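Local coordinates for protein fucose-specific lectin (Aleuria aurantia, PDB 6GKE) that binds L-fucose in sites between the blades of its six-bladed beta-propeller, preferring the alpha-1,6-linked core fucose of glycoproteins, at residues Thr171-Gly174 against Pro175-Arg179; Ile217-Ser221 against Thr222-Arg226; Tyr79-Asn82 against Lys83-Leu87. The protein carries 1 engineered substitution. All coordinates share one frame; numbering follows the deposited sequence.

Interaction 1. Residues Thr171-Gly174 against Pro175-Arg179; sequences TAIG and PGRLR. With FUC (alpha-L-fucopyranose), chain F.
Thr171 and Arg179 form a hydrogen-bonded antiparallel pair, Thr171 N to Arg179 O at 3.0 Å and Arg179 N to Thr171 O at 2.9 Å, and two residues further on the ladder breaks: Ile173 and Gly174 both stand opposite Arg177, a classic beta bulge, before a type II turn from Gly174 to Arg177 reverses the chain. Gly176, at positive phi, sits third in that turn. At the bulge the Ile173 side chain leans over the second strand. Its CG1 lies between the backbone N and the carbonyl carbon (chi1 68°), which sends CD1 out to the two arginines. CD1 rests over the centre of one face of the Arg179 guanidinium, 3.6 Å from CZ, while CG2 packs on Arg179 CG; in the conformer described, the same CD1 lies nearer the rim of one face of the Arg177 guanidinium. Arg179, bent at chi2, is steered by its own strand: NH1 donates to Leu178 O at 2.9 Å, almost within the guanidinium plane. That bond, with the salt bridge from NH2 to Asp195, helps hold the plane, and NE meets fucose O4 at 2.9 Å and NH2 fucose O5 at 2.8 Å. Glu191, Gly203 and Trp245 also hydrogen-bond the sugar. Ile173 CD1 meets the fucose methyl C6 at 3.8 Å, as part of the wall of one of the fucose pockets between adjacent blades.

Interaction 2. Residues Ile217-Ser221 against Thr222-Arg226; sequences ISWGS and TPQIR. Engineered in segment 222-226: Gln224 (natural residue Asn). With FUC (alpha-L-fucopyranose), chain G.
Trp219 holds CG between its backbone N and carbonyl carbon (chi1 72°), laying the indole across the neighbouring strand, where Gln224 and Arg226, both bent at chi2, fold their chains against it. Gln224 CB sits over the six-membered ring, 3.6 Å from its centroid and only 13° off the normal, a CH-pi contact. Further along the ring, Trp219 CH2 stands over the centre of one guanidinium face of Arg226, 3.6 Å from CZ, with the two planes 57° apart. Gln224 is an engineered residue, asparagine in the natural protein; its OE1 lies in the guanidinium plane and takes hydrogen bonds from both Arg226 NH1 (2.9 Å) and Arg226 NH2 (3.0 Å). NH1 also donates to Ile225 O. Behind them, Ile217 CG1 packs on Arg226 CB at 3.8 Å, and at the turn, ahead of the cis peptide of Pro223, a water bridges Ser221 OG and Thr222 OG1. With Trp219 CH2 over one face and its plane held in this variant by Gln224 OE1 and by Ile225 O, Arg226 gives NE to fucose O4 (2.8 Å) and NH2 to ring oxygen O5 (2.9 Å). Glu238 and Trp298 also hydrogen-bond the fucose, and the charge of Arg226 probably polarises the sugar oxygens it meets.

Interaction 3. Residues Tyr79-Asn82 against Lys83-Leu87; sequences YCVN and KDNIL
Asn82 OD1 reaches across the turn and accepts two backbone N-H groups, from Asp84 at 2.9 Å and from Ile86 at 3.0 Å. The two donors come one from each face of the amide plane, both well out of it, and the Ile86 bond is the straighter, with 162° at the hydrogen against 137° for Asp84. The side chain can fold back over its own turn because CG sits between the backbone N and the carbonyl carbon (chi1 75°); it then runs beside Ile86, with ND2 3.8 Å from Ile86 CB. Two backbone bonds close the same loop, Asn85 N to Asn82 O at 2.9 Å and Asn82 N to Ile86 O at 3.1 Å. The first belongs to a type I beta turn from Asn82 to Asn85, with Asn85 at positive phi just after its central pair; the second closes the hairpin outside it, linking strands 73-81 and 87-93 of one propeller blade. Leu87 CD1 lies 3.6 Å from Cys80 O where the strands start to pair. Farther out, Lys58 NZ hydrogen-bonds Asn85 OD1 and Lys108 NZ bonds Asp84 O. Asn85 ND2 donates to the carbonyl oxygen of Gly311 of the second subunit, whose Ala310 packs on Lys83.

In the fold
From the N terminus, interaction 3 comes first, turning the chain between strands 73-81 and 87-93 in the second repeat, beside the C-terminal peptide of the second subunit. Interaction 1 then closes the hairpin of strands 168-174 and 177-183 in the fourth repeat, and interaction 2 that of strands 213-219 and 224-230 in the fifth. The three loops follow in series; none nests or crosses another. Interactions 1 and 2 touch, their centres about 9 Å apart, through a probable hydrogen bond between Thr171 OG1 and Ser218 OG (2.8 Å), which joins two successive blades. Interaction 3 is remote, about 31 Å from interaction 2 between centres and across the chain's centre.

Interaction 1. Residues Thr171-Gly174 against Pro175-Arg179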
ATOM      1  N   THR A 171     -14.312 -24.920  -3.036  1.00  4.82           N
ATOM      2  CA  THR A 171     -15.715 -24.832  -3.415  1.00  5.14           C
ATOM      3  C   THR A 171     -16.398 -26.184  -3.197  1.00  5.30           C
ATOM      4  O   THR A 171     -15.811 -27.239  -3.445  1.00  5.55           O
ATOM      5  CB  THR A 171     -15.847 -24.290  -4.846  1.00  5.64           C
ATOM      6  OG1 THR A 171     -17.225 -24.067  -5.149  1.00  6.64           O
ATOM      7  CG2 THR A 171     -15.249 -25.193  -5.900  1.00  6.07           C
ATOM      8  N   ALA A 172     -17.652 -26.126  -2.734  1.00  5.60           N
ATOM      9  CA  ALA A 172     -18.514 -27.296  -2.639  1.00  5.72           C
ATOM     10  C   ALA A 172     -19.305 -27.393  -3.942  1.00  6.03           C
ATOM     11  O   ALA A 172     -20.233 -26.622  -4.169  1.00  7.17           O
ATOM     12  CB  ALA A 172     -19.430 -27.197  -1.443  1.00  6.26           C
ATOM     13  N   ILE A 173     -18.908 -28.329  -4.807  1.00  6.15           N
ATOM     14  CA  ILE A 173     -19.483 -28.438  -6.153  1.00  6.56           C
ATOM     15  C   ILE A 173     -20.823 -29.179  -6.128  1.00  7.32           C
ATOM     16  O   ILE A 173     -21.528 -29.209  -7.131  1.00  8.44           O
ATOM     17  CB  ILE A 173     -18.489 -29.096  -7.128  1.00  7.06           C
ATOM     18  CG1 ILE A 173     -18.242 -30.577  -6.820  1.00  7.43           C
ATOM     19  CG2 ILE A 173     -17.193 -28.301  -7.183  1.00  7.11           C
ATOM     20  CD1 ILE A 173     -17.535 -31.316  -7.941  1.00  7.55           C
ATOM     21  N   GLY A 174     -21.144 -29.796  -4.993  1.00  7.67           N
ATOM     22  CA  GLY A 174     -22.403 -30.466  -4.769  1.00  8.08           C
ATOM     23  C   GLY A 174     -22.475 -30.839  -3.300  1.00  8.02           C
ATOM     24  O   GLY A 174     -21.527 -30.574  -2.562  1.00  7.74           O
ATOM     25  N   PRO A 175     -23.577 -31.454  -2.834  1.00  9.09           N
ATOM     26  CA  PRO A 175     -23.694 -31.810  -1.423  1.00  9.37           C
ATOM     27  C   PRO A 175     -22.557 -32.745  -0.994  1.00  8.91           C
ATOM     28  O   PRO A 175     -22.431 -33.847  -1.507  1.00 10.17           O
ATOM     29  CB  PRO A 175     -25.062 -32.500  -1.341  1.00 10.73           C
ATOM     30  CG  PRO A 175     -25.831 -31.950  -2.521  1.00 11.65           C
ATOM     31  CD  PRO A 175     -24.788 -31.770  -3.603  1.00 10.54           C
ATOM     32  N   GLY A 176     -21.704 -32.261  -0.095  1.00  8.24           N
ATOM     33  CA  GLY A 176     -20.591 -33.045   0.422  1.00  8.41           C
ATOM     34  C   GLY A 176     -19.559 -33.400  -0.641  1.00  7.54           C
ATOM     35  O   GLY A 176     -18.797 -34.337  -0.453  1.00  8.96           O
ATOM     36  N   ARG A 177     -19.505 -32.631  -1.733  1.00  6.70           N
ATOM     37  CA  ARG A 177     -18.554 -32.860  -2.823  0.50  6.48           C
ATOM     38  C   ARG A 177     -17.679 -31.615  -2.932  1.00  6.09           C
ATOM     39  O   ARG A 177     -18.181 -30.526  -3.237  1.00  6.66           O
ATOM     40  CB  ARG A 177     -19.248 -33.104  -4.166  0.50  7.23           C
ATOM     41  CG  ARG A 177     -19.963 -34.441  -4.287  0.50  8.04           C
ATOM     42  CD  ARG A 177     -20.629 -34.595  -5.643  0.50  9.58           C
ATOM     43  NE  ARG A 177     -19.677 -34.692  -6.741  0.50 10.51           N
ATOM     44  CZ  ARG A 177     -19.953 -34.407  -8.009  0.50 11.01           C
ATOM     45  NH1 ARG A 177     -21.110 -33.852  -8.328  0.50 12.01           N
ATOM     46  NH2 ARG A 177     -19.067 -34.663  -8.953  0.50 12.61           N
ATOM     47  N   LEU A 178     -16.382 -31.789  -2.655  1.00  5.59           N
ATOM     48  CA  LEU A 178     -15.478 -30.658  -2.437  1.00  5.43           C
ATOM     49  C   LEU A 178     -14.362 -30.656  -3.475  1.00  5.18           C
ATOM     50  O   LEU A 178     -13.844 -31.715  -3.826  1.00  5.30           O
ATOM     51  CB  LEU A 178     -14.838 -30.764  -1.050  1.00  5.60           C
ATOM     52  CG  LEU A 178     -15.774 -31.126   0.097  1.00  6.29           C
ATOM     53  CD1 LEU A 178     -15.004 -31.108   1.406  1.00  6.77           C
ATOM     54  CD2 LEU A 178     -16.985 -30.203   0.164  1.00  6.63           C
ATOM     55  N   ARG A 179     -13.963 -29.456  -3.907  1.00  4.88           N
ATOM     56  CA  ARG A 179     -12.808 -29.295  -4.771  1.00  4.92           C
ATOM     57  C   ARG A 179     -11.944 -28.160  -4.219  1.00  4.73           C
ATOM     58  O   ARG A 179     -12.436 -27.053  -3.976  1.00  5.05           O
ATOM     59  CB  ARG A 179     -13.217 -29.003  -6.217  1.00  5.43           C
ATOM     60  CG  ARG A 179     -13.996 -30.127  -6.892  1.00  5.51           C
ATOM     61  CD  ARG A 179     -13.183 -31.399  -7.087  1.00  5.64           C
ATOM     62  NE  ARG A 179     -13.914 -32.441  -7.798  1.00  5.95           N
ATOM     63  CZ  ARG A 179     -14.701 -33.355  -7.229  1.00  6.09           C
ATOM     64  NH1 ARG A 179     -14.915 -33.357  -5.921  1.00  6.58           N
ATOM     65  NH2 ARG A 179     -15.275 -34.278  -7.985  1.00  7.04           N
TER
HETATM   66  C1  FUC F 406     -13.162 -35.021 -10.952  1.00  8.04           C
HETATM   67  C2  FUC F 406     -11.927 -34.159 -11.162  1.00  7.46           C
HETATM   68  C3  FUC F 406     -12.212 -33.069 -12.194  1.00  7.22           C
HETATM   69  C4  FUC F 406     -13.433 -32.259 -11.756  1.00  7.13           C
HETATM   70  C5  FUC F 406     -14.618 -33.208 -11.627  1.00  7.41           C
HETATM   71  C6  FUC F 406     -15.889 -32.501 -11.176  1.00  7.52           C
HETATM   72  O1  FUC F 406     -13.361 -35.768 -12.144  1.00  8.97           O
HETATM   73  O2  FUC F 406     -10.828 -34.990 -11.565  1.00  8.45           O
HETATM   74  O3  FUC F 406     -11.055 -32.263 -12.410  1.00  7.07           O
HETATM   75  O4  FUC F 406     -13.224 -31.649 -10.481  1.00  6.83           O
HETATM   76  O5  FUC F 406     -14.308 -34.217 -10.654  1.00  7.61           O

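Interaction 2. Residues Ile217-Ser221 against Thr222-Arg226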
ATOM      1  N   ILE A 217     -15.164 -21.046  -7.597  1.00  5.06           N
ATOM      2  CA  ILE A 217     -16.613 -21.066  -7.419  1.00  5.39           C
ATOM      3  C   ILE A 217     -17.178 -22.245  -8.212  1.00  5.37           C
ATOM      4  O   ILE A 217     -16.524 -22.805  -9.095  1.00  5.74           O
ATOM      5  CB  ILE A 217     -17.258 -19.744  -7.882  1.00  6.42           C
ATOM      6  CG1 ILE A 217     -16.991 -19.505  -9.374  1.00  7.84           C
ATOM      7  CG2 ILE A 217     -16.782 -18.590  -7.016  1.00  7.29           C
ATOM      8  CD1 ILE A 217     -17.796 -18.405 -10.010  1.00  9.00           C
ATOM      9  N   SER A 218     -18.433 -22.584  -7.930  1.00  5.32           N
ATOM     10  CA  SER A 218     -19.107 -23.642  -8.657  1.00  5.49           C
ATOM     11  C   SER A 218     -20.616 -23.470  -8.506  1.00  5.94           C
ATOM     12  O   SER A 218     -21.081 -22.830  -7.565  1.00  6.58           O
ATOM     13  CB  SER A 218     -18.668 -25.007  -8.180  1.00  5.82           C
ATOM     14  OG  SER A 218     -19.060 -25.239  -6.834  1.00  6.48           O
ATOM     15  N   TRP A 219     -21.361 -24.068  -9.433  1.00  6.25           N
ATOM     16  CA  TRP A 219     -22.807 -24.069  -9.362  1.00  6.57           C
ATOM     17  C   TRP A 219     -23.348 -25.163 -10.276  1.00  6.65           C
ATOM     18  O   TRP A 219     -22.634 -25.713 -11.108  1.00  7.18           O
ATOM     19  CB  TRP A 219     -23.400 -22.705  -9.742  1.00  7.15           C
ATOM     20  CG  TRP A 219     -23.302 -22.372 -11.201  1.00  7.66           C
ATOM     21  CD1 TRP A 219     -24.270 -22.487 -12.160  1.00  8.89           C
ATOM     22  CD2 TRP A 219     -22.147 -21.831 -11.865  1.00  8.11           C
ATOM     23  NE1 TRP A 219     -23.784 -22.065 -13.370  1.00  9.56           N
ATOM     24  CE2 TRP A 219     -22.483 -21.656 -13.222  1.00  9.39           C
ATOM     25  CE3 TRP A 219     -20.865 -21.462 -11.436  1.00  8.30           C
ATOM     26  CZ2 TRP A 219     -21.567 -21.149 -14.147  1.00  9.84           C
ATOM     27  CZ3 TRP A 219     -19.964 -20.957 -12.350  1.00  9.48           C
ATOM     28  CH2 TRP A 219     -20.319 -20.797 -13.688  1.00 10.23           C
ATOM     29  N   GLY A 220     -24.633 -25.454 -10.114  1.00  7.19           N
ATOM     30  CA  GLY A 220     -25.357 -26.239 -11.084  1.00  7.32           C
ATOM     31  C   GLY A 220     -25.220 -27.739 -10.887  1.00  7.66           C
ATOM     32  O   GLY A 220     -24.867 -28.228  -9.815  1.00  8.87           O
ATOM     33  N   SER A 221     -25.551 -28.468 -11.957  1.00  7.77           N
ATOM     34  CA  SER A 221     -25.749 -29.910 -11.924  1.00  8.32           C
ATOM     35  C   SER A 221     -24.608 -30.673 -12.603  1.00  7.95           C
ATOM     36  O   SER A 221     -24.390 -31.834 -12.299  1.00  9.10           O
ATOM     37  CB  SER A 221     -27.075 -30.267 -12.551  1.00  8.91           C
ATOM     38  OG  SER A 221     -27.139 -29.880 -13.922  1.00  9.71           O
ATOM     39  N   THR A 222     -23.909 -30.039 -13.544  1.00  7.70           N
ATOM     40  CA  THR A 222     -22.828 -30.714 -14.258  1.00  7.96           C
ATOM     41  C   THR A 222     -21.752 -31.234 -13.297  1.00  8.01           C
ATOM     42  O   THR A 222     -21.345 -32.385 -13.436  1.00  9.10           O
ATOM     43  CB  THR A 222     -22.270 -29.831 -15.379  1.00  8.76           C
ATOM     44  OG1 THR A 222     -23.302 -29.697 -16.356  1.00  9.38           O
ATOM     45  CG2 THR A 222     -21.040 -30.412 -16.038  1.00  9.64           C
ATOM     46  N   PRO A 223     -21.253 -30.432 -12.346  1.00  8.07           N
ATOM     47  CA  PRO A 223     -21.487 -29.015 -12.130  1.00  7.61           C
ATOM     48  C   PRO A 223     -20.526 -28.147 -12.953  1.00  7.04           C
ATOM     49  O   PRO A 223     -19.539 -28.645 -13.499  1.00  8.67           O
ATOM     50  CB  PRO A 223     -21.203 -28.856 -10.630  1.00  8.69           C
ATOM     51  CG  PRO A 223     -20.062 -29.809 -10.402  1.00  9.15           C
ATOM     52  CD  PRO A 223     -20.304 -30.956 -11.359  1.00  8.79           C
ATOM     53  N   GLN A 224     -20.838 -26.851 -13.020  1.00  6.45           N
ATOM     54  CA  GLN A 224     -19.922 -25.855 -13.534  1.00  6.21           C
ATOM     55  C   GLN A 224     -18.937 -25.477 -12.424  1.00  5.82           C
ATOM     56  O   GLN A 224     -19.339 -25.243 -11.286  1.00  6.42           O
ATOM     57  CB  GLN A 224     -20.680 -24.610 -13.992  1.00  6.43           C
ATOM     58  CG  GLN A 224     -21.661 -24.864 -15.125  1.00  6.73           C
ATOM     59  CD  GLN A 224     -20.991 -25.231 -16.428  1.00  6.77           C
ATOM     60  OE1 GLN A 224     -19.966 -24.666 -16.805  1.00  7.43           O
ATOM     61  NE2 GLN A 224     -21.587 -26.171 -17.146  1.00  7.64           N
ATOM     62  N   ILE A 225     -17.651 -25.414 -12.776  1.00  5.38           N
ATOM     63  CA  ILE A 225     -16.614 -24.943 -11.857  1.00  5.36           C
ATOM     64  C   ILE A 225     -15.842 -23.841 -12.577  1.00  5.40           C
ATOM     65  O   ILE A 225     -15.575 -23.961 -13.770  1.00  5.79           O
ATOM     66  CB  ILE A 225     -15.652 -26.062 -11.399  1.00  5.66           C
ATOM     67  CG1 ILE A 225     -16.401 -27.326 -10.975  1.00  6.14           C
ATOM     68  CG2 ILE A 225     -14.739 -25.548 -10.295  1.00  5.87           C
ATOM     69  CD1 ILE A 225     -15.510 -28.527 -10.756  1.00  6.78           C
ATOM     70  N   ARG A 226     -15.481 -22.785 -11.846  1.00  5.36           N
ATOM     71  CA  ARG A 226     -14.567 -21.782 -12.366  1.00  5.35           C
ATOM     72  C   ARG A 226     -13.455 -21.575 -11.339  1.00  5.28           C
ATOM     73  O   ARG A 226     -13.732 -21.381 -10.156  1.00  5.92           O
ATOM     74  CB  ARG A 226     -15.268 -20.449 -12.647  1.00  5.73           C
ATOM     75  CG  ARG A 226     -16.452 -20.538 -13.602  1.00  5.95           C
ATOM     76  CD  ARG A 226     -16.064 -20.923 -15.021  1.00  6.13           C
ATOM     77  NE  ARG A 226     -17.208 -20.926 -15.928  1.00  6.32           N
ATOM     78  CZ  ARG A 226     -17.977 -21.982 -16.188  1.00  6.48           C
ATOM     79  NH1 ARG A 226     -17.706 -23.166 -15.666  1.00  6.94           N
ATOM     80  NH2 ARG A 226     -19.026 -21.842 -16.980  1.00  7.25           N
TER
HETATM   81  C1  FUC G 407     -18.354 -19.362 -19.552  1.00 11.01           C
HETATM   82  C2  FUC G 407     -16.947 -18.800 -19.403  1.00 10.39           C
HETATM   83  C3  FUC G 407     -17.001 -17.384 -18.827  1.00  9.34           C
HETATM   84  C4  FUC G 407     -17.817 -17.368 -17.528  1.00  8.65           C
HETATM   85  C5  FUC G 407     -19.191 -17.952 -17.813  1.00  9.17           C
HETATM   86  C6  FUC G 407     -20.105 -18.015 -16.597  1.00  9.67           C
HETATM   87  O1  FUC G 407     -19.044 -18.630 -20.567  1.00 12.30           O
HETATM   88  O2  FUC G 407     -16.310 -18.793 -20.685  1.00 12.60           O
HETATM   89  O3  FUC G 407     -15.674 -16.892 -18.649  1.00  9.55           O
HETATM   90  O4  FUC G 407     -17.214 -18.167 -16.499  1.00  7.84           O
HETATM   91  O5  FUC G 407     -19.060 -19.283 -18.312  1.00  9.75           O
HETATM   92  O   HOH W   1     -26.024 -30.812 -16.311  0.50 23.64           O

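Interaction 3. Residues Tyr79-Asn82 against Lys83-Leu87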
ATOM      1  N   TYR A  79     -13.429 -15.819   8.379  1.00  4.48           N
ATOM      2  CA  TYR A  79     -12.241 -16.444   8.960  1.00  4.49           C
ATOM      3  C   TYR A  79     -11.040 -15.525   8.768  1.00  4.30           C
ATOM      4  O   TYR A  79     -10.898 -14.870   7.738  1.00  4.72           O
ATOM      5  CB  TYR A  79     -12.016 -17.832   8.344  1.00  4.75           C
ATOM      6  CG  TYR A  79     -13.203 -18.706   8.637  1.00  4.74           C
ATOM      7  CD1 TYR A  79     -13.386 -19.206   9.913  1.00  4.79           C
ATOM      8  CD2 TYR A  79     -14.213 -18.910   7.710  1.00  4.90           C
ATOM      9  CE1 TYR A  79     -14.527 -19.906  10.263  1.00  4.88           C
ATOM     10  CE2 TYR A  79     -15.363 -19.610   8.040  1.00  4.93           C
ATOM     11  CZ  TYR A  79     -15.528 -20.094   9.326  1.00  4.90           C
ATOM     12  OH  TYR A  79     -16.690 -20.728   9.664  1.00  5.32           O
ATOM     13  N   CYS A  80     -10.185 -15.509   9.792  1.00  4.32           N
ATOM     14  CA  CYS A  80      -9.021 -14.650   9.829  1.00  4.60           C
ATOM     15  C   CYS A  80      -8.041 -15.232  10.846  1.00  4.69           C
ATOM     16  O   CYS A  80      -8.265 -16.321  11.368  1.00  4.89           O
ATOM     17  CB  CYS A  80      -9.430 -13.223  10.175  1.00  5.12           C
ATOM     18  SG  CYS A  80     -10.137 -13.067  11.836  1.00  6.56           S
ATOM     19  N   VAL A  81      -6.957 -14.509  11.124  1.00  5.18           N
ATOM     20  CA  VAL A  81      -5.937 -14.903  12.055  0.50  5.59           C
ATOM     21  C   VAL A  81      -5.723 -13.751  13.061  1.00  5.94           C
ATOM     22  O   VAL A  81      -5.617 -12.604  12.617  1.00  6.70           O
ATOM     23  CB  VAL A  81      -4.686 -15.254  11.222  0.50  5.66           C
ATOM     24  CG1 VAL A  81      -3.513 -15.636  12.097  0.50  5.68           C
ATOM     25  CG2 VAL A  81      -4.971 -16.366  10.216  0.50  5.68           C
ATOM     26  N   ASN A  82      -5.582 -14.048  14.355  1.00  6.16           N
ATOM     27  CA  ASN A  82      -5.302 -13.011  15.339  1.00  6.74           C
ATOM     28  C   ASN A  82      -3.788 -12.758  15.413  1.00  6.78           C
ATOM     29  O   ASN A  82      -3.002 -13.311  14.650  1.00  6.74           O
ATOM     30  CB  ASN A  82      -5.970 -13.334  16.677  1.00  7.27           C
ATOM     31  CG  ASN A  82      -5.294 -14.432  17.466  1.00  7.41           C
ATOM     32  OD1 ASN A  82      -4.222 -14.917  17.104  1.00  6.73           O
ATOM     33  ND2 ASN A  82      -5.923 -14.835  18.561  1.00  9.97           N
ATOM     34  N   LYS A  83      -3.367 -11.911  16.353  1.00  7.86           N
ATOM     35  CA  LYS A  83      -1.975 -11.468  16.425  0.50  8.22           C
ATOM     36  C   LYS A  83      -1.056 -12.570  16.944  1.00  8.54           C
ATOM     37  O   LYS A  83       0.155 -12.436  16.853  1.00  9.95           O
ATOM     38  CB  LYS A  83      -1.839 -10.212  17.280  0.50  8.46           C
ATOM     39  CG  LYS A  83      -2.223  -8.964  16.509  0.50  8.37           C
ATOM     40  CD  LYS A  83      -2.235  -7.726  17.341  0.50  8.76           C
ATOM     41  CE  LYS A  83      -2.688  -6.521  16.552  0.50 10.14           C
ATOM     42  NZ  LYS A  83      -2.751  -5.325  17.421  0.50 11.14           N
ATOM     43  N   ASP A  84      -1.643 -13.655  17.468  1.00  8.09           N
ATOM     44  CA  ASP A  84      -0.891 -14.843  17.885  1.00  8.88           C
ATOM     45  C   ASP A  84      -0.974 -15.947  16.819  1.00  7.59           C
ATOM     46  O   ASP A  84      -0.608 -17.091  17.081  1.00  8.33           O
ATOM     47  CB  ASP A  84      -1.381 -15.330  19.249  1.00 11.34           C
ATOM     48  CG  ASP A  84      -1.077 -14.339  20.361  1.00 14.88           C
ATOM     49  OD1 ASP A  84       0.068 -13.862  20.415  1.00 19.62           O
ATOM     50  OD2 ASP A  84      -1.995 -14.032  21.140  1.00 21.41           O
ATOM     51  N   ASN A  85      -1.428 -15.594  15.613  1.00  6.53           N
ATOM     52  CA  ASN A  85      -1.546 -16.528  14.499  1.00  6.75           C
ATOM     53  C   ASN A  85      -2.487 -17.689  14.844  1.00  6.56           C
ATOM     54  O   ASN A  85      -2.284 -18.809  14.392  1.00  8.38           O
ATOM     55  CB  ASN A  85      -0.179 -17.013  14.018  1.00  7.17           C
ATOM     56  CG  ASN A  85       0.491 -15.962  13.165  1.00  7.10           C
ATOM     57  OD1 ASN A  85      -0.111 -15.477  12.205  1.00  7.45           O
ATOM     58  ND2 ASN A  85       1.713 -15.594  13.514  1.00  8.42           N
ATOM     59  N   ILE A  86      -3.547 -17.397  15.601  1.00  5.91           N
ATOM     60  CA  ILE A  86      -4.579 -18.383  15.884  1.00  5.81           C
ATOM     61  C   ILE A  86      -5.761 -18.131  14.948  1.00  5.40           C
ATOM     62  O   ILE A  86      -6.250 -17.011  14.829  1.00  5.80           O
ATOM     63  CB  ILE A  86      -4.999 -18.342  17.366  1.00  6.94           C
ATOM     64  CG1 ILE A  86      -3.812 -18.610  18.295  1.00  8.26           C
ATOM     65  CG2 ILE A  86      -6.145 -19.303  17.630  1.00  7.13           C
ATOM     66  CD1 ILE A  86      -3.169 -19.963  18.110  1.00 10.11           C
ATOM     67  N   LEU A  87      -6.205 -19.202  14.290  1.00  5.09           N
ATOM     68  CA  LEU A  87      -7.347 -19.174  13.390  1.00  5.14           C
ATOM     69  C   LEU A  87      -8.580 -18.717  14.172  1.00  5.24           C
ATOM     70  O   LEU A  87      -8.902 -19.284  15.210  1.00  6.08           O
ATOM     71  CB  LEU A  87      -7.528 -20.578  12.810  1.00  5.69           C
ATOM     72  CG  LEU A  87      -8.632 -20.741  11.772  1.00  6.08           C
ATOM     73  CD1 LEU A  87      -8.414 -19.840  10.562  1.00  6.79           C
ATOM     74  CD2 LEU A  87      -8.715 -22.198  11.358  1.00  6.48           C
TER